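Local coordinates for SsRai1 (Scheffersomyces stipitis, PDB 5BTO), which removes the entire NAD cap from the 5'-end of NAD-capped RNAs, a divalent-metal-dependent hydrolysis, and stabilises and stimulates the exoribonuclease RAT1, at residues 109-114 against 228-233; 104-109 against 138-143; 26-31 against 217-222. All blocks are in the same frame, centred on the assembly; numbering follows the deposited sequence.

The three contacts show how one mixed sheet of a PD-(D/E)XK nuclease is assembled from distant chain segments. Its strand order includes 142-147, 111-114, 228-235, 216-225, 27-34; interaction 1 is a parallel pair, interaction 2 ties the loop before 111-114 to the turn before 142-147, and interaction 3 adds 27-34. Interactions 1 and 2 share Val-109, their centres about 10 Å apart; 1 and 3, about 11 Å apart, are joined by Leu-232 O and Ile-221 N at 2.9 Å. The side chain of Ile-218 in interaction 3 lies about 4 Å from that of substrate-binding Glu-235 and about 5 Å from that of Tyr-114, which closes interaction 1; interaction 2 lies away from the substrate and metal sites.

Interaction 1: 109-114 against 228-233; sequences VDIITY and AKMLLA
Two parallel strands of the central mixed sheet, 111-114 and 228-233, pair here, and the first ends on Tyr-114, a substrate-binding residue at the N-cap of helix 115-123. The pairing opens with a fork: Lys-229 O accepts from Ile-111 N, in the carbonyl plane, and from Asp-110 N at 2.8 Å, which sits above that plane. Asp-110 answers with its side chain, CG anti to the carbonyl carbon (chi1 -60°), so that OD2 takes Lys-229 N on its anti lone pair at 2.9 Å in an almost straight bond; OD1 is salt-bridged to Arg-353. Leu-231 N donates to Ile-111 O at 2.8 Å, nearly along the C=O axis, and the exchange continues through Thr-113 to Ala-233.

On one face Ile-111 and Met-230 lie alongside each other, CD1 to CE 4.0 Å, followed by Thr-113 CG2 pressed against Leu-232 CD2 at a tight 3.5 Å, while Thr-113 OG1 bonds to Ile-145 O. On the other face Ile-112 CG1 flanks Leu-231 CB, and Tyr-114 CD1 rests 3.7 Å from Ala-233 CB. It is a parallel pair in a PD-(D/E)XK enzyme's mixed sheet, leading to Tyr-114 and, just beyond 228-233, substrate-binding Glu-235 and metal ligand Asp-237.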
ATOM      1  N   VAL A 109      14.687 -11.470  20.520  1.00 20.18           N
ATOM      2  CA  VAL A 109      13.731 -10.679  19.739  1.00 17.41           C
ATOM      3  C   VAL A 109      14.346 -10.214  18.429  1.00 17.74           C
ATOM      4  O   VAL A 109      15.567 -10.288  18.239  1.00 19.52           O
ATOM      5  CB  VAL A 109      13.226  -9.435  20.506  1.00 16.74           C
ATOM      6  CG1 VAL A 109      12.543  -9.844  21.811  1.00 17.57           C
ATOM      7  CG2 VAL A 109      14.365  -8.455  20.770  1.00 18.92           C
ATOM      8  N   ASP A 110      13.486  -9.732  17.532  1.00 17.46           N
ATOM      9  CA  ASP A 110      13.914  -9.207  16.241  1.00 17.76           C
ATOM     10  C   ASP A 110      14.103  -7.700  16.280  1.00 16.83           C
ATOM     11  O   ASP A 110      14.935  -7.154  15.553  1.00 17.49           O
ATOM     12  CB  ASP A 110      12.872  -9.537  15.176  1.00 18.78           C
ATOM     13  CG  ASP A 110      12.653 -11.024  15.016  1.00 21.36           C
ATOM     14  OD1 ASP A 110      13.622 -11.716  14.642  1.00 22.68           O
ATOM     15  OD2 ASP A 110      11.522 -11.506  15.250  1.00 23.08           O
ATOM     16  N   ILE A 111      13.307  -7.026  17.111  1.00 15.68           N
ATOM     17  CA  ILE A 111      13.298  -5.567  17.152  1.00 14.51           C
ATOM     18  C   ILE A 111      13.351  -5.067  18.596  1.00 14.00           C
ATOM     19  O   ILE A 111      12.687  -5.615  19.466  1.00 15.51           O
ATOM     20  CB  ILE A 111      12.018  -4.997  16.486  1.00 15.63           C
ATOM     21  CG1 ILE A 111      11.952  -5.366  15.000  1.00 15.80           C
ATOM     22  CG2 ILE A 111      11.943  -3.474  16.655  1.00 17.33           C
ATOM     23  CD1 ILE A 111      10.571  -5.104  14.397  1.00 17.18           C
ATOM     24  N   ILE A 112      14.143  -4.026  18.832  1.00 14.41           N
ATOM     25  CA  ILE A 112      14.279  -3.424  20.161  1.00 15.20           C
ATOM     26  C   ILE A 112      13.956  -1.937  20.027  1.00 15.36           C
ATOM     27  O   ILE A 112      14.602  -1.235  19.257  1.00 15.70           O
ATOM     28  CB  ILE A 112      15.718  -3.611  20.699  1.00 16.80           C
ATOM     29  CG1 ILE A 112      15.976  -5.092  20.996  1.00 17.35           C
ATOM     30  CG2 ILE A 112      15.971  -2.731  21.947  1.00 17.65           C
ATOM     31  CD1 ILE A 112      17.452  -5.460  21.141  1.00 22.29           C
ATOM     32  N   THR A 113      12.947  -1.450  20.754  1.00 13.47           N
ATOM     33  CA  THR A 113      12.523  -0.073  20.563  1.00 12.84           C
ATOM     34  C   THR A 113      11.661   0.415  21.713  1.00 12.82           C
ATOM     35  O   THR A 113      11.524  -0.274  22.730  1.00 14.59           O
ATOM     36  CB  THR A 113      11.760   0.071  19.219  1.00 14.66           C
ATOM     37  OG1 THR A 113      11.566   1.456  18.898  1.00 16.17           O
ATOM     38  CG2 THR A 113      10.423  -0.648  19.276  1.00 14.56           C
ATOM     39  N   TYR A 114      11.106   1.612  21.558  1.00 14.32           N
ATOM     40  CA  TYR A 114      10.222   2.205  22.561  1.00 13.12           C
ATOM     41  C   TYR A 114       8.753   2.135  22.136  1.00 13.21           C
ATOM     42  O   TYR A 114       8.407   2.320  20.967  1.00 13.91           O
ATOM     43  CB  TYR A 114      10.600   3.669  22.816  1.00 14.51           C
ATOM     44  CG  TYR A 114      11.708   3.869  23.822  1.00 16.79           C
ATOM     45  CD1 TYR A 114      11.442   3.863  25.187  1.00 17.23           C
ATOM     46  CD2 TYR A 114      13.013   4.085  23.416  1.00 20.79           C
ATOM     47  CE1 TYR A 114      12.451   4.038  26.110  1.00 19.90           C
ATOM     48  CE2 TYR A 114      14.034   4.264  24.341  1.00 20.19           C
ATOM     49  CZ  TYR A 114      13.745   4.245  25.686  1.00 20.69           C
ATOM     50  OH  TYR A 114      14.749   4.421  26.618  1.00 22.16           O
ATOM     51  N   ALA A 228       6.952 -11.415  14.037  1.00 15.77           N
ATOM     52  CA  ALA A 228       8.012 -10.594  14.621  1.00 15.23           C
ATOM     53  C   ALA A 228       7.996 -10.651  16.147  1.00 13.80           C
ATOM     54  O   ALA A 228       6.941 -10.526  16.761  1.00 17.09           O
ATOM     55  CB  ALA A 228       7.863  -9.139  14.161  1.00 16.36           C
ATOM     56  N   LYS A 229       9.170 -10.820  16.745  1.00 15.27           N
ATOM     57  CA  LYS A 229       9.332 -10.724  18.190  1.00 15.42           C
ATOM     58  C   LYS A 229       9.931  -9.358  18.515  1.00 15.12           C
ATOM     59  O   LYS A 229      10.857  -8.904  17.845  1.00 14.92           O
ATOM     60  CB  LYS A 229      10.259 -11.828  18.703  1.00 20.67           C
ATOM     61  CG  LYS A 229       9.763 -13.233  18.445  1.00 24.16           C
ATOM     62  CD  LYS A 229      10.732 -14.257  19.039  1.00 30.82           C
ATOM     63  CE  LYS A 229      10.278 -15.681  18.788  1.00 35.86           C
ATOM     64  NZ  LYS A 229      10.336 -16.025  17.343  1.00 38.15           N
ATOM     65  N   MET A 230       9.397  -8.687  19.528  1.00 14.59           N
ATOM     66  CA  MET A 230       9.821  -7.322  19.815  1.00 14.15           C
ATOM     67  C   MET A 230      10.037  -7.086  21.304  1.00 15.38           C
ATOM     68  O   MET A 230       9.337  -7.654  22.140  1.00 16.49           O
ATOM     69  CB  MET A 230       8.784  -6.319  19.272  1.00 14.38           C
ATOM     70  CG  MET A 230       8.558  -6.498  17.770  1.00 18.49           C
ATOM     71  SD  MET A 230       7.227  -5.480  17.107  1.00 22.35           S
ATOM     72  CE  MET A 230       7.995  -3.869  17.132  1.00 18.23           C
ATOM     73  N   LEU A 231      11.024  -6.256  21.615  1.00 13.12           N
ATOM     74  CA  LEU A 231      11.242  -5.776  22.973  1.00 13.64           C
ATOM     75  C   LEU A 231      10.768  -4.328  22.964  1.00 15.26           C
ATOM     76  O   LEU A 231      11.221  -3.530  22.126  1.00 15.77           O
ATOM     77  CB  LEU A 231      12.731  -5.859  23.332  1.00 16.72           C
ATOM     78  CG  LEU A 231      13.120  -5.646  24.796  1.00 19.59           C
ATOM     79  CD1 LEU A 231      12.610  -6.798  25.657  1.00 23.43           C
ATOM     80  CD2 LEU A 231      14.620  -5.504  24.988  1.00 20.85           C
ATOM     81  N   LEU A 232       9.819  -3.992  23.837  1.00 13.24           N
ATOM     82  CA  LEU A 232       9.310  -2.620  23.898  1.00 13.18           C
ATOM     83  C   LEU A 232       9.491  -2.025  25.285  1.00 13.33           C
ATOM     84  O   LEU A 232       9.085  -2.633  26.289  1.00 14.50           O
ATOM     85  CB  LEU A 232       7.810  -2.561  23.583  1.00 16.71           C
ATOM     86  CG  LEU A 232       7.249  -2.984  22.239  1.00 19.90           C
ATOM     87  CD1 LEU A 232       5.747  -2.638  22.173  1.00 17.74           C
ATOM     88  CD2 LEU A 232       8.021  -2.280  21.153  1.00 21.47           C
ATOM     89  N   ALA A 233      10.055  -0.827  25.346  1.00 14.15           N
ATOM     90  CA  ALA A 233      10.174  -0.107  26.616  1.00 13.35           C
ATOM     91  C   ALA A 233       9.079   0.965  26.689  1.00 13.88           C
ATOM     92  O   ALA A 233       8.850   1.692  25.715  1.00 14.46           O
ATOM     93  CB  ALA A 233      11.548   0.526  26.728  1.00 14.76           C
TER

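Interaction 2: 104-109 against 138-143; sequences GEKVNV and AYDGQL
Lys-106 and Gln-142 reach toward each other, tip to tip, the lysine ending on one backbone carbonyl of the opposite segment, the glutamine on two. Lys-106 leaves its loop with CG in the crowded position between backbone N and carbonyl carbon (chi1 73°), then runs fully extended across the turn. Its NZ donates a hydrogen bond to Asp-140 O at 2.8 Å, from above the carbonyl plane. Asp-140 turns its carboxylate to the same lysine, but the ion pair from NZ to OD1 is long, 3.7 Å, and a water accepting from NZ and donating to OD1 spans it; the stronger partner of Asp-140 is Arg-398, at OD2.

From Gln-142, likewise extended, NE2 donates to Val-109 O at 3.2 Å, with that oxygen tilted from the amide plane, and makes a weak bond to Val-107 O at 2.8 Å. Arg-398 also donates to Gln-142 OE1, so both ends of the buried amide are held, fixing its rotation. The two carbonyls flank an inverse gamma turn centred on Asn-108, and the whole is a loop clasped to a type I' beta turn, Tyr-139 to Gln-142, the tight connection of a beta hairpin.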
ATOM      1  N   GLY A 104      23.608 -14.822  30.028  1.00 29.03           N
ATOM      2  CA  GLY A 104      24.664 -14.227  29.231  1.00 28.98           C
ATOM      3  C   GLY A 104      24.432 -14.322  27.737  1.00 29.39           C
ATOM      4  O   GLY A 104      25.376 -14.255  26.954  1.00 29.73           O
ATOM      5  N   GLU A 105      23.174 -14.485  27.340  1.00 29.60           N
ATOM      6  CA  GLU A 105      22.825 -14.499  25.923  1.00 31.97           C
ATOM      7  C   GLU A 105      21.971 -13.278  25.578  1.00 31.16           C
ATOM      8  O   GLU A 105      21.314 -12.693  26.446  1.00 29.43           O
ATOM      9  CB  GLU A 105      22.092 -15.792  25.544  1.00 33.78           C
ATOM     10  CG  GLU A 105      22.803 -17.096  25.943  1.00 35.92           C
ATOM     11  CD  GLU A 105      23.977 -17.472  25.037  1.00 39.79           C
ATOM     12  OE1 GLU A 105      24.156 -16.844  23.973  1.00 42.64           O
ATOM     13  OE2 GLU A 105      24.730 -18.407  25.395  1.00 41.03           O
ATOM     14  N   LYS A 106      21.989 -12.890  24.309  1.00 28.45           N
ATOM     15  CA  LYS A 106      21.196 -11.748  23.864  1.00 25.89           C
ATOM     16  C   LYS A 106      19.712 -12.076  23.958  1.00 24.88           C
ATOM     17  O   LYS A 106      19.317 -13.230  23.793  1.00 25.18           O
ATOM     18  CB  LYS A 106      21.574 -11.339  22.438  1.00 26.50           C
ATOM     19  CG  LYS A 106      21.100 -12.295  21.347  1.00 27.50           C
ATOM     20  CD  LYS A 106      21.601 -11.870  19.965  1.00 26.93           C
ATOM     21  CE  LYS A 106      21.133 -12.840  18.890  1.00 26.74           C
ATOM     22  NZ  LYS A 106      21.736 -12.531  17.558  1.00 27.88           N
ATOM     23  N   VAL A 107      18.894 -11.059  24.228  1.00 23.71           N
ATOM     24  CA  VAL A 107      17.453 -11.244  24.313  1.00 24.48           C
ATOM     25  C   VAL A 107      16.930 -11.764  22.975  1.00 24.69           C
ATOM     26  O   VAL A 107      17.397 -11.352  21.902  1.00 23.64           O
ATOM     27  CB  VAL A 107      16.737  -9.925  24.718  1.00 25.53           C
ATOM     28  CG1 VAL A 107      16.981  -8.843  23.670  1.00 23.65           C
ATOM     29  CG2 VAL A 107      15.240 -10.144  24.912  1.00 28.75           C
ATOM     30  N   ASN A 108      15.955 -12.665  23.043  1.00 23.73           N
ATOM     31  CA  ASN A 108      15.459 -13.342  21.855  1.00 23.85           C
ATOM     32  C   ASN A 108      14.333 -12.577  21.171  1.00 20.66           C
ATOM     33  O   ASN A 108      13.177 -12.980  21.237  1.00 23.56           O
ATOM     34  CB  ASN A 108      14.987 -14.749  22.207  1.00 28.81           C
ATOM     35  CG  ASN A 108      14.541 -15.532  20.994  1.00 33.80           C
ATOM     36  OD1 ASN A 108      15.138 -15.432  19.920  1.00 35.35           O
ATOM     37  ND2 ASN A 108      13.473 -16.306  21.152  1.00 37.46           N
ATOM     38  N   VAL A 109      14.687 -11.470  20.520  1.00 20.18           N
ATOM     39  CA  VAL A 109      13.731 -10.679  19.739  1.00 17.41           C
ATOM     40  C   VAL A 109      14.346 -10.214  18.429  1.00 17.74           C
ATOM     41  O   VAL A 109      15.567 -10.288  18.239  1.00 19.52           O
ATOM     42  CB  VAL A 109      13.226  -9.435  20.506  1.00 16.74           C
ATOM     43  CG1 VAL A 109      12.543  -9.844  21.811  1.00 17.57           C
ATOM     44  CG2 VAL A 109      14.365  -8.455  20.770  1.00 18.92           C
ATOM     45  N   ALA A 138      20.518  -2.450  11.811  1.00 18.15           N
ATOM     46  CA  ALA A 138      20.722  -3.849  12.125  1.00 18.25           C
ATOM     47  C   ALA A 138      22.027  -4.016  12.876  1.00 17.18           C
ATOM     48  O   ALA A 138      23.063  -3.479  12.479  1.00 19.27           O
ATOM     49  CB  ALA A 138      20.743  -4.682  10.842  1.00 20.03           C
ATOM     50  N   TYR A 139      21.971  -4.765  13.966  1.00 18.00           N
ATOM     51  CA  TYR A 139      23.160  -5.087  14.723  1.00 21.04           C
ATOM     52  C   TYR A 139      22.922  -6.395  15.465  1.00 21.48           C
ATOM     53  O   TYR A 139      21.851  -6.610  16.036  1.00 21.57           O
ATOM     54  CB  TYR A 139      23.503  -3.949  15.693  1.00 23.28           C
ATOM     55  CG  TYR A 139      24.705  -4.242  16.557  1.00 22.48           C
ATOM     56  CD1 TYR A 139      25.996  -4.124  16.047  1.00 20.88           C
ATOM     57  CD2 TYR A 139      24.550  -4.634  17.880  1.00 24.26           C
ATOM     58  CE1 TYR A 139      27.103  -4.404  16.840  1.00 21.79           C
ATOM     59  CE2 TYR A 139      25.642  -4.915  18.673  1.00 23.90           C
ATOM     60  CZ  TYR A 139      26.915  -4.795  18.152  1.00 24.48           C
ATOM     61  OH  TYR A 139      28.003  -5.074  18.952  1.00 25.77           O
ATOM     62  N   ASP A 140      23.911  -7.281  15.431  1.00 21.82           N
ATOM     63  CA  ASP A 140      23.797  -8.576  16.089  1.00 24.13           C
ATOM     64  C   ASP A 140      22.484  -9.284  15.751  1.00 23.80           C
ATOM     65  O   ASP A 140      21.855  -9.884  16.617  1.00 24.54           O
ATOM     66  CB  ASP A 140      23.950  -8.409  17.601  1.00 25.44           C
ATOM     67  CG  ASP A 140      24.476  -9.661  18.291  1.00 28.36           C
ATOM     68  OD1 ASP A 140      24.915 -10.611  17.606  1.00 31.30           O
ATOM     69  OD2 ASP A 140      24.471  -9.682  19.538  1.00 28.00           O
ATOM     70  N   GLY A 141      22.076  -9.212  14.488  1.00 22.49           N
ATOM     71  CA  GLY A 141      20.899  -9.925  14.028  1.00 22.16           C
ATOM     72  C   GLY A 141      19.576  -9.333  14.486  1.00 21.10           C
ATOM     73  O   GLY A 141      18.544  -9.991  14.400  1.00 22.87           O
ATOM     74  N   GLN A 142      19.611  -8.092  14.957  1.00 19.43           N
ATOM     75  CA  GLN A 142      18.422  -7.441  15.518  1.00 18.42           C
ATOM     76  C   GLN A 142      18.279  -6.023  14.980  1.00 18.31           C
ATOM     77  O   GLN A 142      19.272  -5.394  14.603  1.00 19.14           O
ATOM     78  CB  GLN A 142      18.521  -7.410  17.050  1.00 19.38           C
ATOM     79  CG  GLN A 142      18.674  -8.780  17.662  1.00 19.60           C
ATOM     80  CD  GLN A 142      18.858  -8.748  19.168  1.00 21.02           C
ATOM     81  OE1 GLN A 142      19.569  -7.898  19.709  1.00 19.73           O
ATOM     82  NE2 GLN A 142      18.206  -9.678  19.854  1.00 25.09           N
ATOM     83  N   LEU A 143      17.046  -5.521  14.918  1.00 17.66           N
ATOM     84  CA  LEU A 143      16.826  -4.132  14.519  1.00 17.53           C
ATOM     85  C   LEU A 143      16.620  -3.239  15.735  1.00 17.72           C
ATOM     86  O   LEU A 143      15.819  -3.549  16.608  1.00 19.12           O
ATOM     87  CB  LEU A 143      15.613  -3.998  13.593  1.00 18.02           C
ATOM     88  CG  LEU A 143      15.661  -4.715  12.247  1.00 17.82           C
ATOM     89  CD1 LEU A 143      14.470  -4.265  11.380  1.00 20.26           C
ATOM     90  CD2 LEU A 143      16.999  -4.448  11.537  1.00 19.89           C
TER
HETATM   91  O   HOH W   1      24.272 -13.593  18.057  1.00 39.37           O

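Interaction 3: 26-31 against 217-222; sequences PKEIFA and YISVIK
A classic beta bulge marks the pairing of strand 27-31 with the antiparallel strand 217-222: Ile-29 and Phe-30 both face Val-220. Val-220 O takes Ile-29 N at 2.9 Å, in the carbonyl plane, and only a weak, longer bond from Phe-30 N. With two residues opposite one, the register shifts by one between Glu-28 and Phe-30, and Val-220 N donates to Phe-30 O.

The tight part lies just beyond. The Phe-30 side chain stands in the crowded position over its own backbone (chi1 60°), which lays the ring beside Val-220. Val-220 CB sits over one ring face, 3.8 Å from the centroid and 16° off the normal, a CH-pi contact, while its two methyls spread to the rim: CG2 comes to 3.4 Å from CE2, and CG1 approaches CZ. Leu-94 and Ala-93 of helix 87-101 also pack on Phe-30, and its ring meets that of Tyr-97. Farther along, Ala-31 CB is 3.2 Å from Ile-218 O.

Looser are the lysine side chains of the hydrogen-bonded pair Lys-27 and Lys-222 (Lys-222 N to Lys-27 O 2.8 Å): both lead away from the opposite strand, Lys-27 into solvent. Against strand 27-31 it is the aliphatic part of Lys-222 that packs, CG near Ile-29 CD1. Nearby, Pro-26 CB stays close to Ile-221 CD1, at 3.7 Å.

On the opposite face from Phe-30, Glu-28 reaches, extended through CD (chi1 -179°), to Ser-219 of the partner strand, whose OG donates to OE1 at 2.8 Å on its anti lone pair. Tyr-254 OH also bonds to OE1, and OE2 is salt-bridged to Lys-48, whose NZ bonds to Tyr-217 OH, itself hydrogen-bonded to Tyr-254 OH. Among these hydroxyls the carboxylate is probably kept ionised, its charge balanced by Lys-48 on the face away from Phe-30.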
ATOM      1  N   PRO A  26       1.958  -9.903  25.950  1.00 22.78           N
ATOM      2  CA  PRO A  26       3.213  -9.291  26.394  1.00 19.46           C
ATOM      3  C   PRO A  26       3.606  -9.773  27.791  1.00 17.50           C
ATOM      4  O   PRO A  26       2.750 -10.159  28.613  1.00 18.46           O
ATOM      5  CB  PRO A  26       2.884  -7.792  26.437  1.00 22.77           C
ATOM      6  CG  PRO A  26       1.645  -7.630  25.628  1.00 25.16           C
ATOM      7  CD  PRO A  26       0.891  -8.913  25.751  1.00 25.11           C
ATOM      8  N   LYS A  27       4.905  -9.727  28.060  1.00 18.51           N
ATOM      9  CA  LYS A  27       5.433 -10.117  29.361  1.00 19.96           C
ATOM     10  C   LYS A  27       6.596  -9.206  29.743  1.00 17.07           C
ATOM     11  O   LYS A  27       7.523  -9.012  28.954  1.00 17.25           O
ATOM     12  CB  LYS A  27       5.903 -11.572  29.313  1.00 24.18           C
ATOM     13  CG  LYS A  27       6.756 -11.976  30.491  1.00 30.60           C
ATOM     14  CD  LYS A  27       7.270 -13.410  30.355  1.00 36.39           C
ATOM     15  CE  LYS A  27       8.178 -13.765  31.520  1.00 40.85           C
ATOM     16  NZ  LYS A  27       8.549 -15.208  31.548  1.00 44.62           N
ATOM     17  N   GLU A  28       6.550  -8.632  30.941  1.00 16.86           N
ATOM     18  CA  GLU A  28       7.665  -7.811  31.397  1.00 17.57           C
ATOM     19  C   GLU A  28       8.880  -8.687  31.675  1.00 16.30           C
ATOM     20  O   GLU A  28       8.760  -9.753  32.318  1.00 19.23           O
ATOM     21  CB  GLU A  28       7.317  -7.043  32.679  1.00 16.86           C
ATOM     22  CG  GLU A  28       8.461  -6.146  33.160  1.00 18.07           C
ATOM     23  CD  GLU A  28       8.109  -5.340  34.400  1.00 18.08           C
ATOM     24  OE1 GLU A  28       7.320  -4.365  34.299  1.00 17.96           O
ATOM     25  OE2 GLU A  28       8.637  -5.675  35.473  1.00 19.83           O
ATOM     26  N   ILE A  29      10.048  -8.238  31.232  1.00 15.17           N
ATOM     27  CA  ILE A  29      11.282  -8.959  31.563  1.00 16.76           C
ATOM     28  C   ILE A  29      12.239  -8.160  32.451  1.00 17.84           C
ATOM     29  O   ILE A  29      13.037  -8.743  33.181  1.00 19.32           O
ATOM     30  CB  ILE A  29      12.019  -9.508  30.311  1.00 19.73           C
ATOM     31  CG1 ILE A  29      12.190  -8.420  29.252  1.00 20.58           C
ATOM     32  CG2 ILE A  29      11.270 -10.697  29.742  1.00 21.79           C
ATOM     33  CD1 ILE A  29      13.290  -8.745  28.224  1.00 25.24           C
ATOM     34  N   PHE A  30      12.161  -6.833  32.391  1.00 17.16           N
ATOM     35  CA  PHE A  30      12.913  -5.985  33.323  1.00 16.27           C
ATOM     36  C   PHE A  30      12.327  -4.582  33.366  1.00 16.41           C
ATOM     37  O   PHE A  30      11.461  -4.248  32.565  1.00 16.46           O
ATOM     38  CB  PHE A  30      14.429  -5.960  33.011  1.00 17.22           C
ATOM     39  CG  PHE A  30      14.792  -5.438  31.632  1.00 18.46           C
ATOM     40  CD1 PHE A  30      14.882  -6.303  30.548  1.00 18.17           C
ATOM     41  CD2 PHE A  30      15.114  -4.098  31.435  1.00 19.30           C
ATOM     42  CE1 PHE A  30      15.246  -5.837  29.281  1.00 19.12           C
ATOM     43  CE2 PHE A  30      15.480  -3.621  30.155  1.00 19.79           C
ATOM     44  CZ  PHE A  30      15.553  -4.498  29.096  1.00 18.87           C
ATOM     45  N   ALA A  31      12.792  -3.767  34.304  1.00 16.18           N
ATOM     46  CA  ALA A  31      12.345  -2.387  34.384  1.00 17.92           C
ATOM     47  C   ALA A  31      13.521  -1.499  34.719  1.00 17.91           C
ATOM     48  O   ALA A  31      14.559  -1.976  35.168  1.00 19.32           O
ATOM     49  CB  ALA A  31      11.229  -2.243  35.439  1.00 17.74           C
ATOM     50  N   TYR A 217       8.895   5.611  35.612  1.00 20.33           N
ATOM     51  CA  TYR A 217       9.042   4.174  35.818  1.00 17.53           C
ATOM     52  C   TYR A 217       8.848   3.498  34.465  1.00 17.83           C
ATOM     53  O   TYR A 217       7.815   3.689  33.810  1.00 16.78           O
ATOM     54  CB  TYR A 217       8.008   3.672  36.831  1.00 16.01           C
ATOM     55  CG  TYR A 217       7.991   2.165  37.016  1.00 18.49           C
ATOM     56  CD1 TYR A 217       9.016   1.517  37.693  1.00 21.19           C
ATOM     57  CD2 TYR A 217       6.948   1.397  36.528  1.00 22.53           C
ATOM     58  CE1 TYR A 217       9.006   0.147  37.865  1.00 20.18           C
ATOM     59  CE2 TYR A 217       6.925   0.020  36.700  1.00 21.17           C
ATOM     60  CZ  TYR A 217       7.958  -0.598  37.370  1.00 20.76           C
ATOM     61  OH  TYR A 217       7.937  -1.960  37.550  1.00 20.48           O
ATOM     62  N   ILE A 218       9.849   2.745  34.021  1.00 16.27           N
ATOM     63  CA  ILE A 218       9.827   2.205  32.660  1.00 15.08           C
ATOM     64  C   ILE A 218       9.808   0.688  32.692  1.00 16.37           C
ATOM     65  O   ILE A 218      10.730   0.060  33.225  1.00 18.64           O
ATOM     66  CB  ILE A 218      11.066   2.648  31.845  1.00 17.34           C
ATOM     67  CG1 ILE A 218      11.261   4.162  31.919  1.00 23.83           C
ATOM     68  CG2 ILE A 218      10.961   2.176  30.377  1.00 17.60           C
ATOM     69  CD1 ILE A 218      10.152   4.949  31.275  1.00 25.29           C
ATOM     70  N   SER A 219       8.748   0.110  32.137  1.00 14.39           N
ATOM     71  CA  SER A 219       8.639  -1.332  32.002  1.00 14.75           C
ATOM     72  C   SER A 219       9.172  -1.747  30.628  1.00 15.37           C
ATOM     73  O   SER A 219       8.889  -1.106  29.616  1.00 16.47           O
ATOM     74  CB  SER A 219       7.177  -1.770  32.159  1.00 16.70           C
ATOM     75  OG  SER A 219       7.004  -3.146  31.853  1.00 16.69           O
ATOM     76  N   VAL A 220       9.951  -2.817  30.593  1.00 14.02           N
ATOM     77  CA  VAL A 220      10.429  -3.345  29.320  1.00 13.60           C
ATOM     78  C   VAL A 220       9.894  -4.755  29.129  1.00 15.03           C
ATOM     79  O   VAL A 220      10.108  -5.640  29.972  1.00 16.18           O
ATOM     80  CB  VAL A 220      11.966  -3.344  29.225  1.00 14.36           C
ATOM     81  CG1 VAL A 220      12.398  -3.672  27.789  1.00 15.17           C
ATOM     82  CG2 VAL A 220      12.513  -1.993  29.651  1.00 16.57           C
ATOM     83  N   ILE A 221       9.202  -4.954  28.013  1.00 15.04           N
ATOM     84  CA  ILE A 221       8.430  -6.164  27.793  1.00 14.36           C
ATOM     85  C   ILE A 221       8.879  -6.885  26.542  1.00 14.21           C
ATOM     86  O   ILE A 221       9.457  -6.277  25.636  1.00 16.28           O
ATOM     87  CB  ILE A 221       6.914  -5.847  27.645  1.00 13.44           C
ATOM     88  CG1 ILE A 221       6.649  -5.014  26.383  1.00 16.25           C
ATOM     89  CG2 ILE A 221       6.402  -5.094  28.877  1.00 16.20           C
ATOM     90  CD1 ILE A 221       5.187  -4.975  25.991  1.00 17.93           C
ATOM     91  N   LYS A 222       8.632  -8.191  26.516  1.00 14.52           N
ATOM     92  CA  LYS A 222       8.755  -8.966  25.288  1.00 16.54           C
ATOM     93  C   LYS A 222       7.356  -9.157  24.740  1.00 16.66           C
ATOM     94  O   LYS A 222       6.419  -9.466  25.482  1.00 18.73           O
ATOM     95  CB  LYS A 222       9.412 -10.321  25.545  1.00 22.05           C
ATOM     96  CG  LYS A 222      10.921 -10.284  25.586  1.00 29.37           C
ATOM     97  CD  LYS A 222      11.490 -11.681  25.819  1.00 34.07           C
ATOM     98  CE  LYS A 222      10.803 -12.723  24.942  1.00 36.69           C
ATOM     99  NZ  LYS A 222      11.207 -12.672  23.507  1.00 38.52           N
TER